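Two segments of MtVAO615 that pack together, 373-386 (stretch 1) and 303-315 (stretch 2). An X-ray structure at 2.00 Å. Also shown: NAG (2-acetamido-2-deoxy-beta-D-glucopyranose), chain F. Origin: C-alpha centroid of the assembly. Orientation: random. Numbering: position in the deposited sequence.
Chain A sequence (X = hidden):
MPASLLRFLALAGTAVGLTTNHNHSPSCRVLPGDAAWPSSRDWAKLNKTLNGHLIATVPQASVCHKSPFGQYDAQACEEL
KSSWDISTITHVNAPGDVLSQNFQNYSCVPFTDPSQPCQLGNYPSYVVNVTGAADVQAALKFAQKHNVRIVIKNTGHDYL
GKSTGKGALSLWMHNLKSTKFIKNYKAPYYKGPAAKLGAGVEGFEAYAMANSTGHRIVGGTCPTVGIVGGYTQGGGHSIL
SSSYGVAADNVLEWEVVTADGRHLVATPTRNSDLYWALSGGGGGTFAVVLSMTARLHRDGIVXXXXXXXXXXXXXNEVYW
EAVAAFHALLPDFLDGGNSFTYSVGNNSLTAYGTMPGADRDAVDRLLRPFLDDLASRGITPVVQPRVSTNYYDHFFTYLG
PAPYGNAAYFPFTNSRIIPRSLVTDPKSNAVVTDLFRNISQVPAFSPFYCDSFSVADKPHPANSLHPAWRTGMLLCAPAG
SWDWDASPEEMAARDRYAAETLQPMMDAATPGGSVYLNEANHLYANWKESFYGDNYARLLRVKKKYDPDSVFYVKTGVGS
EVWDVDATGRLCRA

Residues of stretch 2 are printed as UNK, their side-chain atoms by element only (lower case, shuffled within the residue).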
ATOM      1  N   ASP A 373     -22.593  -6.512 -24.484  1.00 37.56           N
ATOM      2  CA  ASP A 373     -21.924  -7.814 -24.395  1.00 37.45           C
ATOM      3  C   ASP A 373     -22.658  -8.758 -23.452  1.00 37.62           C
ATOM      4  O   ASP A 373     -22.899  -9.928 -23.791  1.00 38.14           O
ATOM      5  CB  ASP A 373     -20.458  -7.683 -23.987  1.00 36.60           C
ATOM      6  CG  ASP A 373     -19.751  -9.035 -23.929  1.00 36.69           C
ATOM      7  OD1 ASP A 373     -19.799  -9.687 -22.867  1.00 36.38           O
ATOM      8  OD2 ASP A 373     -19.165  -9.455 -24.953  1.00 37.03           O
ATOM      9  N   LEU A 374     -23.016  -8.236 -22.280  1.00 37.27           N
ATOM     10  CA  LEU A 374     -23.796  -8.982 -21.297  1.00 37.56           C
ATOM     11  C   LEU A 374     -25.176  -9.373 -21.842  1.00 38.70           C
ATOM     12  O   LEU A 374     -25.584 -10.533 -21.706  1.00 39.17           O
ATOM     13  CB  LEU A 374     -23.903  -8.200 -19.980  1.00 36.92           C
ATOM     14  CG  LEU A 374     -22.571  -7.991 -19.249  1.00 35.98           C
ATOM     15  CD1 LEU A 374     -22.609  -6.767 -18.340  1.00 35.47           C
ATOM     16  CD2 LEU A 374     -22.159  -9.241 -18.485  1.00 35.69           C
ATOM     17  N   ALA A 375     -25.863  -8.415 -22.474  1.00 39.26           N
ATOM     18  CA  ALA A 375     -27.160  -8.653 -23.123  1.00 40.58           C
ATOM     19  C   ALA A 375     -27.095  -9.813 -24.123  1.00 41.38           C
ATOM     20  O   ALA A 375     -27.944 -10.701 -24.081  1.00 42.07           O
ATOM     21  CB  ALA A 375     -27.669  -7.384 -23.801  1.00 40.85           C
ATOM     22  N   SER A 376     -26.066  -9.823 -24.977  1.00 41.50           N
ATOM     23  CA  SER A 376     -25.880 -10.871 -26.003  1.00 42.57           C
ATOM     24  C   SER A 376     -25.596 -12.258 -25.409  1.00 42.82           C
ATOM     25  O   SER A 376     -25.707 -13.286 -26.101  1.00 43.83           O
ATOM     26  CB  SER A 376     -24.763 -10.484 -26.981  1.00 42.31           C
ATOM     27  OG  SER A 376     -23.488 -10.797 -26.440  1.00 41.46           O
ATOM     28  N   ARG A 377     -25.226 -12.271 -24.131  1.00 42.24           N
ATOM     29  CA  ARG A 377     -24.885 -13.496 -23.423  1.00 42.39           C
ATOM     30  C   ARG A 377     -25.993 -13.949 -22.462  1.00 42.66           C
ATOM     31  O   ARG A 377     -25.800 -14.882 -21.676  1.00 42.62           O
ATOM     32  CB  ARG A 377     -23.534 -13.327 -22.724  1.00 41.77           C
ATOM     33  CG  ARG A 377     -22.364 -13.329 -23.700  1.00 41.95           C
ATOM     34  CD  ARG A 377     -21.139 -12.720 -23.056  1.00 41.63           C
ATOM     35  NE  ARG A 377     -19.948 -13.505 -23.347  1.00 42.02           N
ATOM     36  CZ  ARG A 377     -19.023 -13.199 -24.250  1.00 42.37           C
ATOM     37  NH1 ARG A 377     -19.115 -12.100 -24.989  1.00 42.54           N
ATOM     38  NH2 ARG A 377     -17.985 -14.004 -24.412  1.00 42.82           N
ATOM     39  N   GLY A 378     -27.152 -13.296 -22.562  1.00 42.99           N
ATOM     40  CA  GLY A 378     -28.328 -13.605 -21.754  1.00 43.65           C
ATOM     41  C   GLY A 378     -28.251 -13.158 -20.297  1.00 43.07           C
ATOM     42  O   GLY A 378     -28.977 -13.685 -19.449  1.00 43.51           O
ATOM     43  N   ILE A 379     -27.372 -12.197 -20.012  1.00 42.13           N
ATOM     44  CA  ILE A 379     -27.193 -11.645 -18.656  1.00 41.62           C
ATOM     45  C   ILE A 379     -27.923 -10.308 -18.525  1.00 41.64           C
ATOM     46  O   ILE A 379     -27.776  -9.427 -19.369  1.00 41.56           O
ATOM     47  CB  ILE A 379     -25.689 -11.504 -18.288  1.00 40.53           C
ATOM     48  CG1 ILE A 379     -25.011 -12.885 -18.269  1.00 40.66           C
ATOM     49  CG2 ILE A 379     -25.514 -10.834 -16.935  1.00 39.89           C
ATOM     50  CD1 ILE A 379     -23.504 -12.860 -18.401  1.00 39.82           C
ATOM     51  N   THR A 380     -28.736 -10.190 -17.479  1.00 42.25           N
ATOM     52  CA  THR A 380     -29.310  -8.911 -17.057  1.00 42.38           C
ATOM     53  C   THR A 380     -28.396  -8.349 -15.963  1.00 41.59           C
ATOM     54  O   THR A 380     -28.399  -8.848 -14.831  1.00 41.64           O
ATOM     55  CB  THR A 380     -30.753  -9.069 -16.518  1.00 43.47           C
ATOM     56  OG1 THR A 380     -31.535  -9.835 -17.444  1.00 44.36           O
ATOM     57  CG2 THR A 380     -31.413  -7.702 -16.291  1.00 43.62           C
ATOM     58  N   PRO A 381     -27.591  -7.321 -16.300  1.00 41.04           N
ATOM     59  CA  PRO A 381     -26.729  -6.734 -15.271  1.00 40.12           C
ATOM     60  C   PRO A 381     -27.488  -5.851 -14.276  1.00 40.35           C
ATOM     61  O   PRO A 381     -28.655  -5.515 -14.503  1.00 41.09           O
ATOM     62  CB  PRO A 381     -25.739  -5.894 -16.086  1.00 39.53           C
ATOM     63  CG  PRO A 381     -26.492  -5.519 -17.321  1.00 40.31           C
ATOM     64  CD  PRO A 381     -27.384  -6.692 -17.622  1.00 40.97           C
ATOM     65  N   VAL A 382     -26.826  -5.520 -13.168  1.00 39.90           N
ATOM     66  CA  VAL A 382     -27.258  -4.442 -12.275  1.00 40.06           C
ATOM     67  C   VAL A 382     -26.416  -3.227 -12.664  1.00 39.28           C
ATOM     68  O   VAL A 382     -25.181  -3.247 -12.572  1.00 38.34           O
ATOM     69  CB  VAL A 382     -27.099  -4.796 -10.776  1.00 40.14           C
ATOM     70  CG1 VAL A 382     -27.509  -3.622  -9.887  1.00 40.29           C
ATOM     71  CG2 VAL A 382     -27.917  -6.034 -10.422  1.00 41.12           C
ATOM     72  N   VAL A 383     -27.100  -2.193 -13.148  1.00 39.69           N
ATOM     73  CA  VAL A 383     -26.458  -0.984 -13.659  1.00 39.05           C
ATOM     74  C   VAL A 383     -27.049   0.192 -12.907  1.00 39.50           C
ATOM     75  O   VAL A 383     -28.260   0.427 -12.970  1.00 40.38           O
ATOM     76  CB  VAL A 383     -26.708  -0.757 -15.172  1.00 39.44           C
ATOM     77  CG1 VAL A 383     -25.701   0.240 -15.740  1.00 38.74           C
ATOM     78  CG2 VAL A 383     -26.670  -2.062 -15.958  1.00 39.44           C
ATOM     79  N   GLN A 384     -26.196   0.923 -12.194  1.00 38.92           N
ATOM     80  CA  GLN A 384     -26.634   2.100 -11.439  1.00 39.45           C
ATOM     81  C   GLN A 384     -25.706   3.277 -11.736  1.00 38.74           C
ATOM     82  O   GLN A 384     -24.757   3.529 -10.984  1.00 38.07           O
ATOM     83  CB  GLN A 384     -26.759   1.789  -9.934  1.00 39.72           C
ATOM     84  CG  GLN A 384     -27.984   0.937  -9.604  1.00 41.04           C
ATOM     85  CD  GLN A 384     -27.900   0.175  -8.285  1.00 41.32           C
ATOM     86  OE1 GLN A 384     -26.828  -0.267  -7.855  1.00 40.84           O
ATOM     87  NE2 GLN A 384     -29.051  -0.006  -7.651  1.00 42.35           N
ATOM     88  N   PRO A 385     -25.962   3.983 -12.862  1.00 38.90           N
ATOM     89  CA  PRO A 385     -25.147   5.130 -13.226  1.00 38.26           C
ATOM     90  C   PRO A 385     -25.483   6.329 -12.358  1.00 38.31           C
ATOM     91  O   PRO A 385     -26.603   6.434 -11.858  1.00 38.94           O
ATOM     92  CB  PRO A 385     -25.560   5.422 -14.678  1.00 38.92           C
ATOM     93  CG  PRO A 385     -26.438   4.296 -15.102  1.00 39.52           C
ATOM     94  CD  PRO A 385     -27.042   3.772 -13.842  1.00 39.79           C
ATOM     95  N   ARG A 386     -24.500   7.209 -12.182  1.00 37.56           N
ATOM     96  CA  ARG A 386     -24.687   8.513 -11.536  1.00 37.72           C
ATOM     97  C   ARG A 386     -23.636   9.496 -12.033  1.00 37.12           C
ATOM     98  O   ARG A 386     -22.708   9.113 -12.759  1.00 36.63           O
ATOM     99  CB  ARG A 386     -24.676   8.404  -9.988  1.00 37.67           C
ATOM    100  CG  ARG A 386     -23.363   7.923  -9.359  1.00 36.61           C
ATOM    101  CD  ARG A 386     -23.388   7.895  -7.831  1.00 36.34           C
ATOM    102  NE  ARG A 386     -24.354   6.923  -7.329  1.00 36.65           N
ATOM    103  CZ  ARG A 386     -25.538   7.224  -6.804  1.00 37.45           C
ATOM    104  NH1 ARG A 386     -25.927   8.484  -6.669  1.00 37.85           N
ATOM    105  NH2 ARG A 386     -26.335   6.249  -6.403  1.00 37.83           N
ATOM    106  N   UNK A 303     -18.305  11.042 -13.552  1.00 33.00           N
ATOM    107  CA  UNK A 303     -19.270   9.985 -13.853  1.00 33.36           C
ATOM    108  C   UNK A 303     -18.971   8.700 -13.097  1.00 32.62           C
ATOM    109  O   UNK A 303     -17.812   8.302 -12.943  1.00 31.91           O
ATOM    110  N   UNK A 304     -20.023   8.043 -12.630  1.00 33.00           N
ATOM    111  CA  UNK A 304     -19.863   6.835 -11.829  1.00 32.71           C
ATOM    112  C   UNK A 304     -20.916   5.803 -12.135  1.00 33.19           C
ATOM    113  O   UNK A 304     -21.973   6.126 -12.687  1.00 34.03           O
ATOM    114  N   UNK A 305     -20.615   4.554 -11.795  1.00 32.81           N
ATOM    115  CA  UNK A 305     -21.605   3.489 -11.855  1.00 33.32           C
ATOM    116  C   UNK A 305     -21.273   2.312 -10.967  1.00 33.06           C
ATOM    117  O   UNK A 305     -20.103   2.047 -10.674  1.00 32.43           O
ATOM    118  c   UNK A 305     -20.694   2.099 -13.815  1.00 32.71           C
ATOM    119  o   UNK A 305     -23.074   2.230 -13.312  1.00 34.02           O
ATOM    120  c   UNK A 305     -21.855   2.978 -13.297  1.00 33.45           C
ATOM    121  N   UNK A 306     -22.331   1.633 -10.534  1.00 33.75           N
ATOM    122  CA  UNK A 306     -22.258   0.232 -10.174  1.00 33.86           C
ATOM    123  C   UNK A 306     -22.575  -0.545 -11.447  1.00 34.13           C
ATOM    124  O   UNK A 306     -23.537  -0.230 -12.162  1.00 34.56           O
ATOM    125  c   UNK A 306     -23.258  -0.119  -9.059  1.00 34.58           C
ATOM    126  c   UNK A 306     -23.609  -1.361  -6.909  1.00 35.19           C
ATOM    127  c   UNK A 306     -23.860  -2.601  -9.050  1.00 35.38           C
ATOM    128  c   UNK A 306     -23.118  -1.472  -8.342  1.00 34.60           C
ATOM    129  N   UNK A 307     -21.747  -1.547 -11.728  1.00 33.91           N
ATOM    130  CA  UNK A 307     -22.020  -2.512 -12.781  1.00 34.41           C
ATOM    131  C   UNK A 307     -21.760  -3.922 -12.264  1.00 34.65           C
ATOM    132  O   UNK A 307     -20.609  -4.305 -12.030  1.00 33.94           O
ATOM    133  c   UNK A 307     -21.113  -3.209 -15.199  1.00 34.22           C
ATOM    134  c   UNK A 307     -20.186  -2.669 -16.279  1.00 33.80           C
ATOM    135  c   UNK A 307     -22.483  -3.558 -15.772  1.00 34.90           C
ATOM    136  c   UNK A 307     -21.195  -2.200 -14.040  1.00 34.01           C
ATOM    137  N   UNK A 308     -22.840  -4.681 -12.092  1.00 35.85           N
ATOM    138  CA  UNK A 308     -22.768  -6.038 -11.559  1.00 36.72           C
ATOM    139  C   UNK A 308     -23.504  -7.056 -12.399  1.00 38.16           C
ATOM    140  O   UNK A 308     -24.507  -6.734 -13.035  1.00 38.65           O
ATOM    141  N   UNK A 309     -22.992  -8.286 -12.404  1.00 38.84           N
ATOM    142  CA  UNK A 309     -23.641  -9.426 -13.062  1.00 40.16           C
ATOM    143  C   UNK A 309     -23.254 -10.738 -12.387  1.00 41.24           C
ATOM    144  O   UNK A 309     -22.189 -10.824 -11.769  1.00 40.47           O
ATOM    145  c   UNK A 309     -19.164  -9.949 -15.584  1.00 37.59           C
ATOM    146  c   UNK A 309     -19.717  -8.670 -15.505  1.00 37.43           C
ATOM    147  c   UNK A 309     -23.329  -9.462 -14.568  1.00 39.62           C
ATOM    148  c   UNK A 309     -19.953 -11.071 -15.329  1.00 38.05           C
ATOM    149  c   UNK A 309     -21.298 -10.910 -15.005  1.00 38.64           C
ATOM    150  c   UNK A 309     -21.869  -9.633 -14.905  1.00 38.73           C
ATOM    151  c   UNK A 309     -21.061  -8.514 -15.170  1.00 38.12           C
ATOM    152  N   UNK A 310     -24.112 -11.751 -12.526  1.00 43.72           N
ATOM    153  CA  UNK A 310     -23.896 -13.055 -11.882  1.00 45.66           C
ATOM    154  C   UNK A 310     -24.252 -14.278 -12.757  1.00 45.62           C
ATOM    155  O   UNK A 310     -24.522 -14.134 -13.951  1.00 45.12           O
ATOM    156  n   UNK A 310     -26.563 -11.849  -9.899  1.00 57.90           N
ATOM    157  c   UNK A 310     -24.590 -13.101 -10.509  1.00 48.88           C
ATOM    158  c   UNK A 310     -26.088 -12.883 -10.586  1.00 53.39           C
ATOM    159  o   UNK A 310     -26.810 -13.635 -11.239  1.00 54.06           O
ATOM    160  N   UNK A 311     -24.242 -15.473 -12.159  1.00 45.51           N
ATOM    161  CA  UNK A 311     -24.495 -16.720 -12.903  1.00 45.65           C
ATOM    162  C   UNK A 311     -25.887 -17.353 -12.710  1.00 46.30           C
ATOM    163  O   UNK A 311     -26.157 -18.430 -13.247  1.00 46.84           O
ATOM    164  c   UNK A 311     -23.264 -18.284 -11.266  1.00 45.40           C
ATOM    165  o   UNK A 311     -24.151 -18.021 -10.428  1.00 45.58           O
ATOM    166  c   UNK A 311     -23.351 -17.742 -12.692  1.00 45.29           C
ATOM    167  o   UNK A 311     -22.278 -18.998 -10.989  1.00 45.14           O
ATOM    168  N   UNK A 312     -26.760 -16.654 -11.981  1.00 46.33           N
ATOM    169  CA  UNK A 312     -28.096 -17.146 -11.597  1.00 47.22           C
ATOM    170  C   UNK A 312     -29.081 -17.365 -12.742  1.00 47.64           C
ATOM    171  O   UNK A 312     -30.137 -17.970 -12.536  1.00 49.05           O
ATOM    172  c   UNK A 312     -28.736 -16.210 -10.572  1.00 47.47           C
ATOM    173  o   UNK A 312     -27.917 -16.081  -9.427  1.00 47.40           O
ATOM    174  N   UNK A 313     -28.739 -16.882 -13.933  1.00 46.71           N
ATOM    175  CA  UNK A 313     -29.600 -16.987 -15.114  1.00 46.73           C
ATOM    176  C   UNK A 313     -28.927 -17.707 -16.280  1.00 46.31           C
ATOM    177  O   UNK A 313     -29.614 -18.208 -17.183  1.00 47.26           O
ATOM    178  c   UNK A 313     -30.073 -15.606 -15.550  1.00 46.59           C
ATOM    179  N   UNK A 314     -27.597 -17.771 -16.257  1.00 44.67           N
ATOM    180  CA  UNK A 314     -26.826 -18.288 -17.404  1.00 44.04           C
ATOM    181  C   UNK A 314     -25.931 -19.493 -17.091  1.00 43.75           C
ATOM    182  O   UNK A 314     -25.430 -20.160 -18.009  1.00 43.80           O
ATOM    183  c   UNK A 314     -26.864 -16.194 -18.829  1.00 43.32           C
ATOM    184  c   UNK A 314     -25.072 -16.458 -17.083  1.00 41.94           C
ATOM    185  c   UNK A 314     -25.977 -17.176 -18.083  1.00 43.14           C
ATOM    186  N   UNK A 315     -25.738 -19.762 -15.799  1.00 43.37           N
ATOM    187  CA  UNK A 315     -24.811 -20.792 -15.336  1.00 43.10           C
ATOM    188  C   UNK A 315     -23.390 -20.264 -15.276  1.00 41.73           C
ATOM    189  O   UNK A 315     -23.070 -19.239 -15.881  1.00 41.07           O
TER
HETATM  190  C1  NAG F 609     -27.966 -11.509  -9.834  1.00 42.61           C
HETATM  191  C2  NAG F 609     -28.378 -11.045  -8.425  1.00 49.20           C
HETATM  192  C3  NAG F 609     -29.859 -10.644  -8.371  1.00 49.32           C
HETATM  193  C4  NAG F 609     -30.245  -9.714  -9.528  1.00 49.58           C
HETATM  194  C5  NAG F 609     -29.861 -10.394 -10.853  1.00 48.51           C
HETATM  195  C6  NAG F 609     -30.297  -9.608 -12.090  1.00 50.41           C
HETATM  196  C7  NAG F 609     -27.032 -12.155  -6.643  1.00 53.42           C
HETATM  197  C8  NAG F 609     -26.988 -13.347  -5.731  1.00 53.18           C
HETATM  198  N2  NAG F 609     -28.105 -12.098  -7.449  1.00 51.91           N
HETATM  199  O3  NAG F 609     -30.145 -10.018  -7.116  1.00 50.65           O
HETATM  200  O4  NAG F 609     -31.646  -9.405  -9.467  1.00 51.50           O
HETATM  201  O5  NAG F 609     -28.438 -10.631 -10.876  1.00 45.44           O
HETATM  202  O6  NAG F 609     -29.452  -8.467 -12.282  1.00 53.36           O
HETATM  203  O7  NAG F 609     -26.140 -11.317  -6.627  1.00 54.45           O

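Position 303 carries no atom beyond the backbone, so it is Gly303; its CA lies 3.7 Å from Arg386 O. Position 304 is equally bare and is Gly304. Its N donates to Arg386 O (2.9 Å, 166°) and its O accepts from Arg386 N (2.8 Å, 162°), a closed antiparallel pair; an ideal CB would come 3.7 Å from Arg386 CG.

Position 305 has one carbon bearing one oxygen and one carbon, the beta-branched pattern of Thr305. Its OG1 donates to the O of position 306 (2.8 Å). The same OG1 lies 3.4 Å from Pro385 N, but proline has no amide hydrogen and no bond forms.

Position 306 has four carbons forked at the second, hence Leu306. Leu306 N reaches Gln384 O (3.1 Å) and Gln384 N reaches Leu306 O (2.9 Å), while CD2 of Leu306 packs 3.9 Å from Val382 CG1. Position 307 repeats the forked four-carbon pattern but points to the opposite face, with Val383 and Pro385: Leu307. Its CD1 meets Pro381 CB at 4.0 Å and Leu374 CD1 at 4.1 Å.

Position 308 lacks a side chain and is Gly308, whose N and O bond Val382 O (2.8 Å) and Val382 N (2.6 Å). An ideal CB would sit 4.0 Å from Val382 CB, with room for it, so this contact does not require glycine.

Position 309 shows one carbon followed by a six-carbon ring without oxygen: Phe309. Leu374 CD2 stands 3.7 Å from the ring centroid of Phe309, 17° off the normal, a CH-pi contact over one face; Ile379 CG2 touches Phe309 CB at 3.5 Å.

Position 310 has two carbons, the second carrying one oxygen and one nitrogen. That nitrogen is 1.4 Å from NAG C1, the covalent link of a glycosylated Asn310. Position 311 ends in a carbon with two oxygens, Asp311, and position 312 in one carbon and one oxygen, Ser312; neither touches stretch 1. Position 313 has a single carbon, Ala313, its CB 4.5 Å from Gly378 O. Position 314, one carbon carrying two, is Val314: CG1 lies 3.3 Å from Gly378 O and CG2 3.8 Å from Ile379 CG1. Position 315, bare with phi 83°, is Gly315, at an N-cap position.

The contact therefore joins a six-bond antiparallel ladder (173° between strand directions) to an apolar cluster of Leu374, Ile379, Pro381, Leu307, Phe309 and Val314, burying 746 Å². The sugar adds a tie, as NAG O6 donates to Thr380 O at 2.8 Å.

Stretch 2 (303-315) GGTLLGFNDSAVG
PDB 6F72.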